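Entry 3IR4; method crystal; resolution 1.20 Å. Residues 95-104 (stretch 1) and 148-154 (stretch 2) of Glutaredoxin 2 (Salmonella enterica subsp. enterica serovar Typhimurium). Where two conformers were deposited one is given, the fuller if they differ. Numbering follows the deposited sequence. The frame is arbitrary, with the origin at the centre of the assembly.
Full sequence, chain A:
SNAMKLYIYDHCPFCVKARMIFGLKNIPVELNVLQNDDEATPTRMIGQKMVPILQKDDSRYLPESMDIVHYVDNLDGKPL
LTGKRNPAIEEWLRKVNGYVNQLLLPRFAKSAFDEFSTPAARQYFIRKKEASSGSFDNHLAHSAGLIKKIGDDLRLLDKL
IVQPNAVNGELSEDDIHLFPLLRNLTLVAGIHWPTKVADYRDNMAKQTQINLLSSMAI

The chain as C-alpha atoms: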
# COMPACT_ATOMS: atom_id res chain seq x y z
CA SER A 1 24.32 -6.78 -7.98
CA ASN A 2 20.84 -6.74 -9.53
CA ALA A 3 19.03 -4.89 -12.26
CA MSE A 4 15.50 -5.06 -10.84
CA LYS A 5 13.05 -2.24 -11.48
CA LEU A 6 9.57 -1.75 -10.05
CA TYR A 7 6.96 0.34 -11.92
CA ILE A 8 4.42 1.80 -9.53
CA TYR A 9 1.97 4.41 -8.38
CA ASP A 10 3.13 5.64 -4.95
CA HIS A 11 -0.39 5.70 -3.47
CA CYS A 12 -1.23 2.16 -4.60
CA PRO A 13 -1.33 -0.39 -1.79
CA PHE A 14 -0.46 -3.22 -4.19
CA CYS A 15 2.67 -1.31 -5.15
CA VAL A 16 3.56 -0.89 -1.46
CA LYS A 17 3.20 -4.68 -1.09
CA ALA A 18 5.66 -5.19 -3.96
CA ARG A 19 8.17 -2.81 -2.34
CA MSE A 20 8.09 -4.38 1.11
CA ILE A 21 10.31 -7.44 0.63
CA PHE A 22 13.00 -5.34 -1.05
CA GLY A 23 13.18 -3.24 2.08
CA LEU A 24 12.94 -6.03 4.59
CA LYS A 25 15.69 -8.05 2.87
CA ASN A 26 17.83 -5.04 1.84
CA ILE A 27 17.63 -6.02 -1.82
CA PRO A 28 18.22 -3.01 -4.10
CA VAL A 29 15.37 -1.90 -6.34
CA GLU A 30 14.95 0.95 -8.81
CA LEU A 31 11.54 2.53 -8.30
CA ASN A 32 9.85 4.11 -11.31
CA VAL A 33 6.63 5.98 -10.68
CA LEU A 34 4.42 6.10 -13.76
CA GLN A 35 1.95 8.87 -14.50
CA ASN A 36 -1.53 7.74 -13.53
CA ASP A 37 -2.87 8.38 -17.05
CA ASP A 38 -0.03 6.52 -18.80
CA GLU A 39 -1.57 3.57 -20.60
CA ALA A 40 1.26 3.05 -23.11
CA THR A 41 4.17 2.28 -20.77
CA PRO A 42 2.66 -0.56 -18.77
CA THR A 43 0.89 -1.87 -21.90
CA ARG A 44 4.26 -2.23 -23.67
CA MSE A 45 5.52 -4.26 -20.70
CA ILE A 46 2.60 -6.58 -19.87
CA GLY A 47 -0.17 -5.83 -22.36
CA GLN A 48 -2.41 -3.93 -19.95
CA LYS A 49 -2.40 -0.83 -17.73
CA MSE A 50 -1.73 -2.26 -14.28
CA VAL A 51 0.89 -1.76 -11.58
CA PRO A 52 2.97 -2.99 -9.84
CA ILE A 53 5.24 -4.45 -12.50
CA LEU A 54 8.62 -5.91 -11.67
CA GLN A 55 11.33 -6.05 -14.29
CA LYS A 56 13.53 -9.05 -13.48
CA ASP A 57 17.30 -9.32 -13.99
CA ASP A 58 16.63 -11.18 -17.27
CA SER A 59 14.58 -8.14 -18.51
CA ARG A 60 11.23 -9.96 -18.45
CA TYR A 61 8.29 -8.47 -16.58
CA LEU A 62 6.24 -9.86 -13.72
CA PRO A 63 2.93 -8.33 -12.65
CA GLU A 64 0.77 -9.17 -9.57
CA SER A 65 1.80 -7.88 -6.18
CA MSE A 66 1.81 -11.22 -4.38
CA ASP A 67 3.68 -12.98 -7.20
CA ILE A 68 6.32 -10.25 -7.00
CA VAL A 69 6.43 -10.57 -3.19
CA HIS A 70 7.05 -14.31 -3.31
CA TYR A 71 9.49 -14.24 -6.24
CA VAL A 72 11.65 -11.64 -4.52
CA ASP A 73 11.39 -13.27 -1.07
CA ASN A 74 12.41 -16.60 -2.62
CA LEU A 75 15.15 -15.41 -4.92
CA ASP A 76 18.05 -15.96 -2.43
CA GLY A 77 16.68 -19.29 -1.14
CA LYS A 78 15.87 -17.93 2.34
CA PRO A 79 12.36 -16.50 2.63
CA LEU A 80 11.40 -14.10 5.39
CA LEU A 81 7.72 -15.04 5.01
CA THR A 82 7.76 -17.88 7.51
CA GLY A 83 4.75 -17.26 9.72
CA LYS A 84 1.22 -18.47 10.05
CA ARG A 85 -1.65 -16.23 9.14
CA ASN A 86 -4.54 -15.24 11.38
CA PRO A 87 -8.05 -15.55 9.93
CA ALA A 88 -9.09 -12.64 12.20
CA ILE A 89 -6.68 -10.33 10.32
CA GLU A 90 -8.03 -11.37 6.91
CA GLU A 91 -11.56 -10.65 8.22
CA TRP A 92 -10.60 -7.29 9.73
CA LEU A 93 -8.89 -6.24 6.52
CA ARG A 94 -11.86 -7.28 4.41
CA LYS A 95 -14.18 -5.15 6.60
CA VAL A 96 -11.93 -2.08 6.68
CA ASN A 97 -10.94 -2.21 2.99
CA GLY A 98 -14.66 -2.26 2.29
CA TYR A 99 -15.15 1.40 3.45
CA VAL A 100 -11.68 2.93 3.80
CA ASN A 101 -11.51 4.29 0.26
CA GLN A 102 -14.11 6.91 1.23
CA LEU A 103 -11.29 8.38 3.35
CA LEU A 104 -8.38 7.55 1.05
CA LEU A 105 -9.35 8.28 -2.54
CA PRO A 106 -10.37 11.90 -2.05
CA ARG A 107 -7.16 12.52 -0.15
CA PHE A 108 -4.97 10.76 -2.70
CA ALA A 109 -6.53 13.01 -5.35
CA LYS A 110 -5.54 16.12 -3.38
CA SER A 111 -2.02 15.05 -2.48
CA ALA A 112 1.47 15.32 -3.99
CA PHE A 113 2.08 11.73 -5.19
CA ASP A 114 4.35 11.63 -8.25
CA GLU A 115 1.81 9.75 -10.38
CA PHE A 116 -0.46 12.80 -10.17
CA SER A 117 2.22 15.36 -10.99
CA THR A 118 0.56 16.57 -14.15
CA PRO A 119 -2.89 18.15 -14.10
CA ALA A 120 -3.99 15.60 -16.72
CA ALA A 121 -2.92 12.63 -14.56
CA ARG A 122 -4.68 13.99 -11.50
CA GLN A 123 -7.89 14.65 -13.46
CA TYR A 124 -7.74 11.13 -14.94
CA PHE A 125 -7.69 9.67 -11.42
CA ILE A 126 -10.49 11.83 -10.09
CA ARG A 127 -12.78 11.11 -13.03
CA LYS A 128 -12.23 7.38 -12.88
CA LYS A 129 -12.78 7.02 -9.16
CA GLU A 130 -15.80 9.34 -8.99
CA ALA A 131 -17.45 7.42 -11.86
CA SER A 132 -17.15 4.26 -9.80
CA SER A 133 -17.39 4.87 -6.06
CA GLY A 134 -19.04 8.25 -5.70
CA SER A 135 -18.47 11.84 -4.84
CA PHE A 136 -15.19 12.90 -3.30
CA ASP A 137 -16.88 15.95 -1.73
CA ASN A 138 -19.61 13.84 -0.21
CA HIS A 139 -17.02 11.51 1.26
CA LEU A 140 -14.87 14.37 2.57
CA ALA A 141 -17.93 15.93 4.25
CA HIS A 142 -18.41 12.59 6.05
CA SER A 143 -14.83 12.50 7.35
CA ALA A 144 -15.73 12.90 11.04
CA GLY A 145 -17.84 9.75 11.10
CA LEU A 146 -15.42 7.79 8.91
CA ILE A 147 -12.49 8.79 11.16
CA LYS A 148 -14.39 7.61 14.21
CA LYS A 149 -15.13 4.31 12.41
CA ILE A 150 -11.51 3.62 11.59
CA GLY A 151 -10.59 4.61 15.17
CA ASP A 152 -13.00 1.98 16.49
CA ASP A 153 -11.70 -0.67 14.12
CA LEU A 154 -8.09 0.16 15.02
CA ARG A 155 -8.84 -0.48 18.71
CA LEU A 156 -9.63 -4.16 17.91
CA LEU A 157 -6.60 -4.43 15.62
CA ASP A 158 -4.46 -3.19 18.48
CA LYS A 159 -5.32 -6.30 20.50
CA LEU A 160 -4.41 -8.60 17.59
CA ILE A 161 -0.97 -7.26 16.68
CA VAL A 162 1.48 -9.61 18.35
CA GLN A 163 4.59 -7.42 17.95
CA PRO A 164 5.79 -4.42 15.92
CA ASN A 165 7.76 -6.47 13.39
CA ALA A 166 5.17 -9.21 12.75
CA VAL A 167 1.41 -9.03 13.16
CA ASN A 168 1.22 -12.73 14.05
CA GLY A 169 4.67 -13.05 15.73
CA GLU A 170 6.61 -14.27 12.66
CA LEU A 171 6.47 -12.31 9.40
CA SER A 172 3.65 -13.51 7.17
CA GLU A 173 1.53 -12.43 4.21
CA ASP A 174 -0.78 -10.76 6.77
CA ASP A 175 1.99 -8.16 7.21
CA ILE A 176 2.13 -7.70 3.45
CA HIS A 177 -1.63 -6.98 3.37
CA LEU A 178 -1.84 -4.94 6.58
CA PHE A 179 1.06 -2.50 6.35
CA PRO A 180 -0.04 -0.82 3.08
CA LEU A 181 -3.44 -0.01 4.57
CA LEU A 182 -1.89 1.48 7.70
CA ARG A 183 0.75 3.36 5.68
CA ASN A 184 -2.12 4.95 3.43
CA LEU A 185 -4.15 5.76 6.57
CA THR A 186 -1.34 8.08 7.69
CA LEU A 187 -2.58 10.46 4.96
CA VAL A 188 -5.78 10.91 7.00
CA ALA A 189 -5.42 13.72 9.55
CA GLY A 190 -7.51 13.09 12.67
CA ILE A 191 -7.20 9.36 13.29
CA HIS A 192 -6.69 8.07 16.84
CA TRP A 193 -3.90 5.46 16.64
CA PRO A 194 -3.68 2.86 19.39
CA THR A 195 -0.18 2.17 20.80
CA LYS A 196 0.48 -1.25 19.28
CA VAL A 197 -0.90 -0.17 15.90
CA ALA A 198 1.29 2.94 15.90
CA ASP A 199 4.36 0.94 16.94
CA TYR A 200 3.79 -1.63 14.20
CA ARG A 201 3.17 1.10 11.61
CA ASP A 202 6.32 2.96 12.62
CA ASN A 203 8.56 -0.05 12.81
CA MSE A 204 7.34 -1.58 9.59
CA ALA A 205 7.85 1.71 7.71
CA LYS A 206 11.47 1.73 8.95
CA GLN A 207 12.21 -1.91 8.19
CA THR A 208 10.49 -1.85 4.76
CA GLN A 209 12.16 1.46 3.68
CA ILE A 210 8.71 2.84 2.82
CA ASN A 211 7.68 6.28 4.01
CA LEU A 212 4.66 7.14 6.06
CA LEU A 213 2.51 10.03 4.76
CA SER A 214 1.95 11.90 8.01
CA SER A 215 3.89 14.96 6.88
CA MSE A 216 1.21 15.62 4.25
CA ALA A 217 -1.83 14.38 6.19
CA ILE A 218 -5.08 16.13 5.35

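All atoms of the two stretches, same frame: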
# COMPACT_ATOMS: atom_id res chain seq x y z
N LYS A 95 -13.21 -6.14 6.08
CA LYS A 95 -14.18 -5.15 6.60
C LYS A 95 -13.68 -3.73 6.37
O LYS A 95 -14.37 -2.90 5.79
CB LYS A 95 -14.44 -5.42 8.09
CG LYS A 95 -15.34 -4.39 8.75
CD LYS A 95 -15.75 -4.75 10.17
CE LYS A 95 -14.57 -4.77 11.10
NZ LYS A 95 -13.74 -3.54 11.05
N VAL A 96 -12.45 -3.44 6.79
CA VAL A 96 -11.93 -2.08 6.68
C VAL A 96 -11.73 -1.65 5.22
O VAL A 96 -12.12 -0.53 4.83
CB VAL A 96 -10.67 -1.90 7.54
CG1 VAL A 96 -10.06 -0.52 7.32
CG2 VAL A 96 -11.02 -2.11 9.02
N ASN A 97 -11.12 -2.52 4.40
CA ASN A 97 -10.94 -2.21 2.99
C ASN A 97 -12.26 -1.98 2.29
O ASN A 97 -12.29 -1.35 1.24
CB ASN A 97 -10.09 -3.26 2.27
CG ASN A 97 -8.60 -3.07 2.51
OD1 ASN A 97 -8.06 -1.97 2.36
ND2 ASN A 97 -7.91 -4.16 2.82
N GLY A 98 -13.35 -2.47 2.85
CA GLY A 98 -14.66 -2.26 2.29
C GLY A 98 -15.16 -0.82 2.35
O GLY A 98 -15.98 -0.45 1.51
N TYR A 99 -14.71 -0.02 3.33
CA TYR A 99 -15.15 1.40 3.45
C TYR A 99 -14.02 2.44 3.40
O TYR A 99 -14.29 3.61 3.18
CB TYR A 99 -15.96 1.68 4.72
CG TYR A 99 -15.23 1.60 6.03
CD1 TYR A 99 -15.17 0.41 6.75
CD2 TYR A 99 -14.56 2.70 6.54
CE1 TYR A 99 -14.50 0.34 7.98
CE2 TYR A 99 -13.88 2.64 7.74
CZ TYR A 99 -13.84 1.47 8.45
OH TYR A 99 -13.15 1.44 9.64
N VAL A 100 -12.79 2.01 3.58
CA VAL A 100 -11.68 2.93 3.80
C VAL A 100 -11.42 3.86 2.62
O VAL A 100 -10.88 4.96 2.82
CB VAL A 100 -10.40 2.17 4.21
CG1 VAL A 100 -9.76 1.48 3.02
CG2 VAL A 100 -9.40 3.10 4.87
N ASN A 101 -11.78 3.46 1.41
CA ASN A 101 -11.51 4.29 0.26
C ASN A 101 -12.32 5.59 0.30
O ASN A 101 -11.95 6.53 -0.41
CB ASN A 101 -11.70 3.56 -1.04
CG ASN A 101 -10.45 2.86 -1.48
OD1 ASN A 101 -9.37 3.13 -0.94
ND2 ASN A 101 -10.55 2.04 -2.50
N GLN A 102 -13.40 5.65 1.09
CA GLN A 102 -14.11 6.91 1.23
C GLN A 102 -13.24 7.95 1.94
O GLN A 102 -13.44 9.13 1.76
CB GLN A 102 -15.43 6.73 1.92
CG GLN A 102 -16.40 5.92 1.10
CD GLN A 102 -17.81 5.93 1.63
OE1 GLN A 102 -18.06 6.21 2.80
NE2 GLN A 102 -18.75 5.63 0.77
N LEU A 103 -12.30 7.51 2.77
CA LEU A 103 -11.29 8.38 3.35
C LEU A 103 -10.11 8.57 2.37
O LEU A 103 -9.58 9.68 2.23
CB LEU A 103 -10.76 7.79 4.66
CG LEU A 103 -11.68 7.85 5.87
CD1 LEU A 103 -11.10 7.03 6.98
CD2 LEU A 103 -11.89 9.34 6.31
N LEU A 104 -9.65 7.49 1.79
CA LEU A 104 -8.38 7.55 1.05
C LEU A 104 -8.43 8.20 -0.32
O LEU A 104 -7.59 9.03 -0.63
CB LEU A 104 -7.73 6.15 0.94
CG LEU A 104 -7.37 5.49 2.27
CD1 LEU A 104 -6.87 4.05 2.01
CD2 LEU A 104 -6.36 6.29 3.04
N LYS A 148 -14.00 8.31 13.00
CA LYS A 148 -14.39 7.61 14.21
C LYS A 148 -14.50 6.10 13.97
O LYS A 148 -14.13 5.29 14.82
CB LYS A 148 -15.72 8.19 14.72
CG LYS A 148 -16.25 7.57 16.01
CD LYS A 148 -17.56 8.19 16.47
CE LYS A 148 -18.02 7.62 17.80
NZ LYS A 148 -17.15 8.08 18.91
N LYS A 149 -15.03 5.73 12.79
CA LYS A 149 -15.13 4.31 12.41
C LYS A 149 -13.77 3.64 12.35
O LYS A 149 -13.57 2.58 12.94
CB LYS A 149 -15.83 4.10 11.04
CG LYS A 149 -17.37 4.10 11.04
CD LYS A 149 -17.94 4.02 9.62
CE LYS A 149 -17.46 2.79 8.87
NZ LYS A 149 -17.89 1.56 9.57
N ILE A 150 -12.82 4.25 11.65
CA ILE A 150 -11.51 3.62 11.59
C ILE A 150 -10.86 3.59 12.99
O ILE A 150 -10.19 2.63 13.34
CB ILE A 150 -10.66 4.20 10.45
CG1 ILE A 150 -9.39 3.37 10.26
CG2 ILE A 150 -10.33 5.65 10.71
CD1 ILE A 150 -9.60 1.86 10.00
N GLY A 151 -11.12 4.61 13.80
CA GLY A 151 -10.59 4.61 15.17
C GLY A 151 -11.11 3.40 15.94
O GLY A 151 -10.36 2.69 16.62
N ASP A 152 -12.40 3.14 15.83
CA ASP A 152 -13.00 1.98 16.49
C ASP A 152 -12.40 0.68 15.99
O ASP A 152 -12.06 -0.18 16.80
CB ASP A 152 -14.51 1.96 16.28
CG ASP A 152 -15.25 3.07 17.02
OD1 ASP A 152 -14.67 3.71 17.91
OD2 ASP A 152 -16.45 3.28 16.71
N ASP A 153 -12.28 0.54 14.68
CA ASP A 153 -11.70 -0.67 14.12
C ASP A 153 -10.24 -0.85 14.54
O ASP A 153 -9.81 -1.99 14.81
CB ASP A 153 -11.91 -0.70 12.61
CG ASP A 153 -13.35 -1.04 12.23
OD1 ASP A 153 -14.04 -1.70 13.04
OD2 ASP A 153 -13.78 -0.65 11.13
N LEU A 154 -9.47 0.23 14.60
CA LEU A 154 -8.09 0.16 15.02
C LEU A 154 -7.96 -0.32 16.47
O LEU A 154 -6.97 -0.95 16.81
CB LEU A 154 -7.35 1.48 14.83
CG LEU A 154 -7.08 1.91 13.39
CD1 LEU A 154 -6.36 3.24 13.39
CD2 LEU A 154 -6.25 0.89 12.60

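How do the two backbones come together? Stretch 2 is helical throughout, its turns held by hydrogen bonds such as D153 N to K149 O (3.0 Å) and L154 N to I150 O (2.8 Å). Stretch 1 opens and closes in helix, with a less regular passage between, where both Y99 N (3.0 Å) and V100 N (2.9 Å) donate to V96 O. The closest CA atoms across the contact are those of V96 and I150, 7.5 Å apart, and no backbone hydrogen bond joins the stretches. Side chains therefore make the contact, burying 323 Å² in all. K95, V96, Y99 and L103 meet K149, I150 and D153; G151 takes no part; a CB there would point away from stretch 1.

What do the polar groups do? D153 gathers two polar partners from stretch 1, Y99 and K95. The hydroxyl of Y99 donates a short hydrogen bond, 2.6 Å from Y99 OH to D153 OD2, and the acceptor lies at the edge of the ring, near its plane, as suits a phenol. The carboxylate also takes part in a salt bridge, with K95 NZ 2.7 Å from D153 OD1. Opposite charges explain the attraction, although the lysine nitrogen sits too close to a neighbour in the model, so its exact position deserves some caution. Y99 OH also lies 3.5 Å from I150 N, but the angle is poor and no hydrogen bond forms there.

What covers the face of the tyrosine ring? K149 lays the end of its side chain over one face of Y99. Its CE stands 3.6 Å from the ring centroid and only 5° off the normal, so a polarised methylene points its hydrogens at the pi cloud. The charged NZ of K149 follows at 4.1 Å from the centroid of Y99, 16° off the normal, and adds a cation-pi attraction. The p rotamers at chi3 and chi4 bend the lysine chain. Y99 thus uses its hydroxyl and its ring face for two different kinds of bonding with stretch 2.

Where is the apolar part of the contact? It centres on I150, which is buried and touches three residues of stretch 1. Its CD1 packs 3.6 Å from V96 CG1, while its CG2 lies 4.1 Å from CD1 of L103, so separate branches of the isoleucine serve the two aliphatic partners. Between them in sequence, Y99 brings CE2 to 4.5 Å from I150 CB. These contacts are nondirectional and keep hydrocarbon surface away from water, complementing the directed bonds at D153.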